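Local coordinates for uncharacterized protein YjgB (Bacillus subtilis, PDB 4YGT) that is of unknown function but is probably a secreted lipoprotein, the first structural representative of its DUF4309 family in the PepSY clan, at residues A[39-53]-A[78-91]. Residues are numbered along the deposited sequence; the frame is centred on the assembly and turned at random.
Sequences LTINKSTKGDVHAAF and YGFSYHKDMTISEI
Val-49 sets its two methyls against Phe-80, Tyr-82 and Ile-88; a short, beta-branched side chain suits this place, where helix 46-53 runs nearly antiparallel to strand 78-82 (160°), because its branches reach different partners close to the helix backbone. CG1 sits over the Phe-80 face, 3.8 Å from the ring centroid, while CG2 meets Ile-88 CD1 at 3.6 Å and the edge of Tyr-82. Further along, Phe-53 turns its edge to the face of Tyr-78 in an offset T-shaped pair, planes 68° apart, and Phe-80, its ring oblique to that of Phe-53, completes the aromatic cluster. The helix thus covers one face of a beta hairpin, strands 77-82 and 88-95, within a seven-stranded antiparallel sheet. Thr-45 and Asp-48 form a capping box at its start, and the backbone leading into it is hydrogen-bonded to the hairpin: Ile-88 N donates to Ser-44 O (2.9 Å), and Lys-46 N, in the first turn, to Met-86 O (3.0 Å). Lys-46, with CG anti to the backbone N (chi1 179°), lays its aliphatic chain across Tyr-82, CB 3.7 Å from the ring centroid. A leucine replacing Tyr-82 would probably leave that chain without its flat bed and take from Asp-67 a hydroxyl partner, though His-50 also bonds it. Toward solvent the fit slackens: selenomethionine Met-86 merely brushes Lys-46, CE to CD 3.8 Å, and Asn-42 OD1 stands 3.6 Å from His-83 CD2, both residues polar and exposed.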
loop_
_atom_site.group_PDB
_atom_site.type_symbol
_atom_site.label_atom_id
_atom_site.label_comp_id
_atom_site.label_asym_id
_atom_site.label_seq_id
_atom_site.Cartn_x
_atom_site.Cartn_y
_atom_site.Cartn_z
ATOM N N LEU A 39 -6.274 8.558 7.218
ATOM C CA LEU A 39 -4.888 9.011 7.234
ATOM C C LEU A 39 -4.546 9.420 5.802
ATOM O O LEU A 39 -4.292 8.564 4.960
ATOM C CB LEU A 39 -3.952 7.919 7.790
ATOM C CG LEU A 39 -4.162 7.533 9.257
ATOM C CD1 LEU A 39 -3.404 6.267 9.588
ATOM C CD2 LEU A 39 -3.756 8.663 10.179
ATOM N N THR A 40 -4.582 10.721 5.523
ATOM C CA THR A 40 -4.449 11.293 4.182
ATOM C C THR A 40 -3.026 11.742 3.824
ATOM O O THR A 40 -2.393 12.508 4.563
ATOM C CB THR A 40 -5.429 12.471 4.025
ATOM O OG1 THR A 40 -6.671 12.082 4.580
ATOM C CG2 THR A 40 -5.658 12.904 2.551
ATOM N N ILE A 41 -2.582 11.346 2.622
ATOM C CA ILE A 41 -1.292 11.771 2.059
ATOM C C ILE A 41 -1.253 13.311 2.019
ATOM O O ILE A 41 -2.263 13.930 1.692
ATOM C CB ILE A 41 -1.067 11.117 0.660
ATOM C CG1 ILE A 41 -0.575 9.670 0.865
ATOM C CG2 ILE A 41 -0.054 11.912 -0.217
ATOM C CD1 ILE A 41 -1.017 8.795 -0.083
ATOM N N ASN A 42 -0.118 13.908 2.466
ATOM C CA ASN A 42 0.189 15.345 2.491
ATOM C C ASN A 42 -0.729 16.143 3.449
ATOM O O ASN A 42 -0.680 17.377 3.449
ATOM C CB ASN A 42 0.103 15.930 1.057
ATOM C CG ASN A 42 1.071 17.037 0.724
ATOM O OD1 ASN A 42 1.912 17.468 1.530
ATOM N ND2 ASN A 42 0.958 17.531 -0.497
ATOM N N LYS A 43 -1.548 15.448 4.265
ATOM C CA LYS A 43 -2.491 16.096 5.172
ATOM C C LYS A 43 -2.352 15.525 6.594
ATOM O O LYS A 43 -2.130 16.296 7.523
ATOM C CB LYS A 43 -3.921 15.934 4.631
ATOM C CG LYS A 43 -4.933 16.962 5.118
ATOM C CD LYS A 43 -6.335 16.750 4.488
ATOM C CE LYS A 43 -6.450 17.108 3.008
ATOM N NZ LYS A 43 -6.362 18.577 2.759
ATOM N N SER A 44 -2.463 14.200 6.768
ATOM C CA SER A 44 -2.309 13.589 8.090
ATOM C C SER A 44 -0.823 13.534 8.431
ATOM O O SER A 44 0.017 13.484 7.516
ATOM C CB SER A 44 -2.937 12.202 8.130
ATOM O OG SER A 44 -4.322 12.294 7.842
ATOM N N THR A 45 -0.497 13.549 9.734
ATOM C CA THR A 45 0.888 13.587 10.210
ATOM C C THR A 45 1.406 12.254 10.740
ATOM O O THR A 45 0.633 11.307 10.846
ATOM C CB THR A 45 1.006 14.602 11.351
ATOM O OG1 THR A 45 0.162 14.179 12.426
ATOM C CG2 THR A 45 0.685 16.014 10.926
ATOM N N LYS A 46 2.712 12.221 11.143
ATOM C CA LYS A 46 3.394 11.113 11.831
ATOM C C LYS A 46 2.661 10.872 13.167
ATOM O O LYS A 46 2.402 9.730 13.542
ATOM C CB LYS A 46 4.882 11.483 12.051
ATOM C CG LYS A 46 5.730 10.443 12.773
ATOM C CD LYS A 46 7.211 10.815 12.678
ATOM C CE LYS A 46 8.172 9.683 12.944
ATOM N NZ LYS A 46 9.575 10.069 12.619
ATOM N N GLY A 47 2.288 11.981 13.819
ATOM C CA GLY A 47 1.538 12.017 15.065
ATOM C C GLY A 47 0.190 11.333 14.958
ATOM O O GLY A 47 -0.188 10.609 15.878
ATOM N N ASP A 48 -0.538 11.541 13.837
ATOM C CA ASP A 48 -1.843 10.907 13.605
ATOM C C ASP A 48 -1.674 9.405 13.389
ATOM O O ASP A 48 -2.512 8.625 13.821
ATOM C CB ASP A 48 -2.570 11.526 12.385
ATOM C CG ASP A 48 -2.964 12.995 12.484
ATOM O OD1 ASP A 48 -3.262 13.462 13.608
ATOM O OD2 ASP A 48 -3.029 13.667 11.426
ATOM N N VAL A 49 -0.617 9.008 12.671
ATOM C CA VAL A 49 -0.294 7.604 12.378
ATOM C C VAL A 49 -0.047 6.873 13.710
ATOM O O VAL A 49 -0.606 5.802 13.957
ATOM C CB VAL A 49 0.913 7.489 11.392
ATOM C CG1 VAL A 49 1.394 6.051 11.258
ATOM C CG2 VAL A 49 0.565 8.071 10.022
ATOM N N HIS A 50 0.774 7.474 14.565
ATOM C CA HIS A 50 1.116 6.941 15.872
ATOM C C HIS A 50 -0.098 6.903 16.774
ATOM O O HIS A 50 -0.266 5.944 17.522
ATOM C CB HIS A 50 2.252 7.765 16.493
ATOM C CG HIS A 50 3.588 7.432 15.916
ATOM N ND1 HIS A 50 4.675 7.185 16.725
ATOM C CD2 HIS A 50 3.960 7.267 14.623
ATOM C CE1 HIS A 50 5.675 6.900 15.904
ATOM N NE2 HIS A 50 5.292 6.942 14.631
ATOM N N ALA A 51 -0.976 7.909 16.669
ATOM C CA ALA A 51 -2.232 7.956 17.416
ATOM C C ALA A 51 -3.119 6.760 17.012
ATOM O O ALA A 51 -3.653 6.073 17.875
ATOM C CB ALA A 51 -2.952 9.283 17.159
ATOM N N ALA A 52 -3.194 6.466 15.717
ATOM C CA ALA A 52 -4.009 5.383 15.185
ATOM C C ALA A 52 -3.424 3.985 15.412
ATOM O O ALA A 52 -4.161 3.102 15.828
ATOM C CB ALA A 52 -4.242 5.592 13.695
ATOM N N PHE A 53 -2.142 3.784 15.113
ATOM C CA PHE A 53 -1.474 2.489 15.117
ATOM C C PHE A 53 -0.585 2.187 16.310
ATOM O O PHE A 53 -0.178 1.033 16.466
ATOM C CB PHE A 53 -0.608 2.386 13.860
ATOM C CG PHE A 53 -1.351 2.130 12.574
ATOM C CD1 PHE A 53 -1.903 3.180 11.847
ATOM C CD2 PHE A 53 -1.503 0.839 12.088
ATOM C CE1 PHE A 53 -2.592 2.942 10.655
ATOM C CE2 PHE A 53 -2.189 0.603 10.892
ATOM C CZ PHE A 53 -2.731 1.658 10.184
ATOM N N TYR A 78 1.545 -2.267 7.527
ATOM C CA TYR A 78 1.604 -0.945 6.892
ATOM C C TYR A 78 2.922 -0.299 7.117
ATOM O O TYR A 78 3.570 -0.554 8.122
ATOM C CB TYR A 78 0.541 0.057 7.383
ATOM C CG TYR A 78 -0.874 -0.272 7.021
ATOM C CD1 TYR A 78 -1.425 0.141 5.808
ATOM C CD2 TYR A 78 -1.686 -0.959 7.903
ATOM C CE1 TYR A 78 -2.751 -0.153 5.486
ATOM C CE2 TYR A 78 -3.007 -1.236 7.606
ATOM C CZ TYR A 78 -3.527 -0.862 6.394
ATOM O OH TYR A 78 -4.833 -1.225 6.205
ATOM N N GLY A 79 3.240 0.621 6.220
ATOM C CA GLY A 79 4.410 1.473 6.266
ATOM C C GLY A 79 3.979 2.887 5.946
ATOM O O GLY A 79 3.139 3.106 5.076
ATOM N N PHE A 80 4.511 3.850 6.682
ATOM C CA PHE A 80 4.255 5.264 6.449
ATOM C C PHE A 80 5.565 6.017 6.365
ATOM O O PHE A 80 6.381 5.923 7.264
ATOM C CB PHE A 80 3.389 5.850 7.569
ATOM C CG PHE A 80 2.033 5.202 7.687
ATOM C CD1 PHE A 80 1.859 4.046 8.447
ATOM C CD2 PHE A 80 0.929 5.740 7.036
ATOM C CE1 PHE A 80 0.607 3.449 8.558
ATOM C CE2 PHE A 80 -0.321 5.135 7.143
ATOM C CZ PHE A 80 -0.471 3.994 7.902
ATOM N N SER A 81 5.783 6.728 5.274
ATOM C CA SER A 81 6.918 7.640 5.129
ATOM C C SER A 81 6.337 9.058 5.209
ATOM O O SER A 81 5.139 9.248 4.970
ATOM C CB SER A 81 7.687 7.384 3.836
ATOM O OG SER A 81 6.952 7.803 2.700
ATOM N N TYR A 82 7.153 10.038 5.587
ATOM C CA TYR A 82 6.698 11.415 5.776
ATOM C C TYR A 82 7.547 12.452 5.038
ATOM O O TYR A 82 8.738 12.225 4.804
ATOM C CB TYR A 82 6.724 11.737 7.276
ATOM C CG TYR A 82 6.099 10.656 8.136
ATOM C CD1 TYR A 82 4.716 10.476 8.174
ATOM C CD2 TYR A 82 6.893 9.787 8.888
ATOM C CE1 TYR A 82 4.139 9.454 8.925
ATOM C CE2 TYR A 82 6.322 8.762 9.651
ATOM C CZ TYR A 82 4.943 8.616 9.687
ATOM O OH TYR A 82 4.359 7.634 10.455
ATOM N N HIS A 83 6.948 13.625 4.722
ATOM C CA HIS A 83 7.696 14.761 4.161
ATOM C C HIS A 83 8.467 15.430 5.316
ATOM O O HIS A 83 8.312 15.027 6.477
ATOM C CB HIS A 83 6.770 15.794 3.478
ATOM C CG HIS A 83 5.920 15.285 2.355
ATOM N ND1 HIS A 83 6.451 15.021 1.116
ATOM C CD2 HIS A 83 4.577 15.117 2.299
ATOM C CE1 HIS A 83 5.428 14.648 0.360
ATOM N NE2 HIS A 83 4.280 14.699 1.029
ATOM N N LYS A 84 9.259 16.472 5.010
ATOM C CA LYS A 84 10.002 17.236 6.007
ATOM C C LYS A 84 9.028 17.819 7.070
ATOM O O LYS A 84 9.290 17.696 8.271
ATOM C CB LYS A 84 10.806 18.351 5.305
ATOM C CG LYS A 84 12.065 18.795 6.039
ATOM C CD LYS A 84 12.846 19.843 5.224
ATOM C CE LYS A 84 14.088 20.345 5.930
ATOM N NZ LYS A 84 14.942 21.175 5.037
ATOM N N ASP A 85 7.861 18.349 6.611
ATOM C CA ASP A 85 6.787 18.969 7.411
ATOM C C ASP A 85 6.007 17.958 8.305
ATOM O O ASP A 85 5.094 18.368 9.024
ATOM C CB ASP A 85 5.804 19.741 6.492
ATOM C CG ASP A 85 4.878 18.936 5.581
ATOM O OD1 ASP A 85 4.940 17.675 5.620
ATOM O OD2 ASP A 85 4.065 19.563 4.857
HETATM N N MSE A 86 6.373 16.662 8.238
HETATM C CA MSE A 86 5.845 15.515 8.992
HETATM C C MSE A 86 4.471 15.020 8.504
HETATM O O MSE A 86 3.853 14.223 9.201
HETATM C CB MSE A 86 5.814 15.774 10.501
HETATM C CG MSE A 86 7.200 15.854 11.110
HETATM SE SE MSE A 86 7.121 16.235 13.009
HETATM C CE MSE A 86 6.721 14.402 13.676
ATOM N N THR A 87 4.026 15.417 7.298
ATOM C CA THR A 87 2.769 14.887 6.744
ATOM C C THR A 87 3.121 13.620 5.968
ATOM O O THR A 87 4.274 13.458 5.562
ATOM C CB THR A 87 2.008 15.919 5.889
ATOM O OG1 THR A 87 2.792 16.258 4.744
ATOM C CG2 THR A 87 1.624 17.164 6.664
ATOM N N ILE A 88 2.157 12.717 5.772
ATOM C CA ILE A 88 2.398 11.441 5.091
ATOM C C ILE A 88 2.813 11.653 3.604
ATOM O O ILE A 88 2.093 12.284 2.825
ATOM C CB ILE A 88 1.161 10.509 5.219
ATOM C CG1 ILE A 88 0.780 10.241 6.716
ATOM C CG2 ILE A 88 1.359 9.199 4.435
ATOM C CD1 ILE A 88 -0.561 9.453 6.896
ATOM N N SER A 89 3.972 11.094 3.212
ATOM C CA SER A 89 4.398 11.182 1.812
ATOM C C SER A 89 4.016 9.916 1.059
ATOM O O SER A 89 3.747 10.003 -0.132
ATOM C CB SER A 89 5.892 11.465 1.679
ATOM O OG SER A 89 6.689 10.614 2.477
ATOM N N GLU A 90 3.943 8.743 1.747
ATOM C CA GLU A 90 3.597 7.476 1.097
ATOM C C GLU A 90 3.030 6.485 2.077
ATOM O O GLU A 90 3.458 6.435 3.239
ATOM C CB GLU A 90 4.847 6.889 0.408
ATOM C CG GLU A 90 4.633 5.627 -0.416
ATOM C CD GLU A 90 5.839 5.141 -1.196
ATOM O OE1 GLU A 90 6.747 5.954 -1.484
ATOM O OE2 GLU A 90 5.854 3.942 -1.550
ATOM N N ILE A 91 2.048 5.694 1.613
ATOM C CA ILE A 91 1.466 4.619 2.435
ATOM C C ILE A 91 1.793 3.320 1.713
ATOM O O ILE A 91 1.662 3.250 0.496
ATOM C CB ILE A 91 -0.066 4.775 2.755
ATOM C CG1 ILE A 91 -0.378 6.175 3.339
ATOM C CG2 ILE A 91 -0.551 3.661 3.709
ATOM C CD1 ILE A 91 -1.868 6.562 3.464
#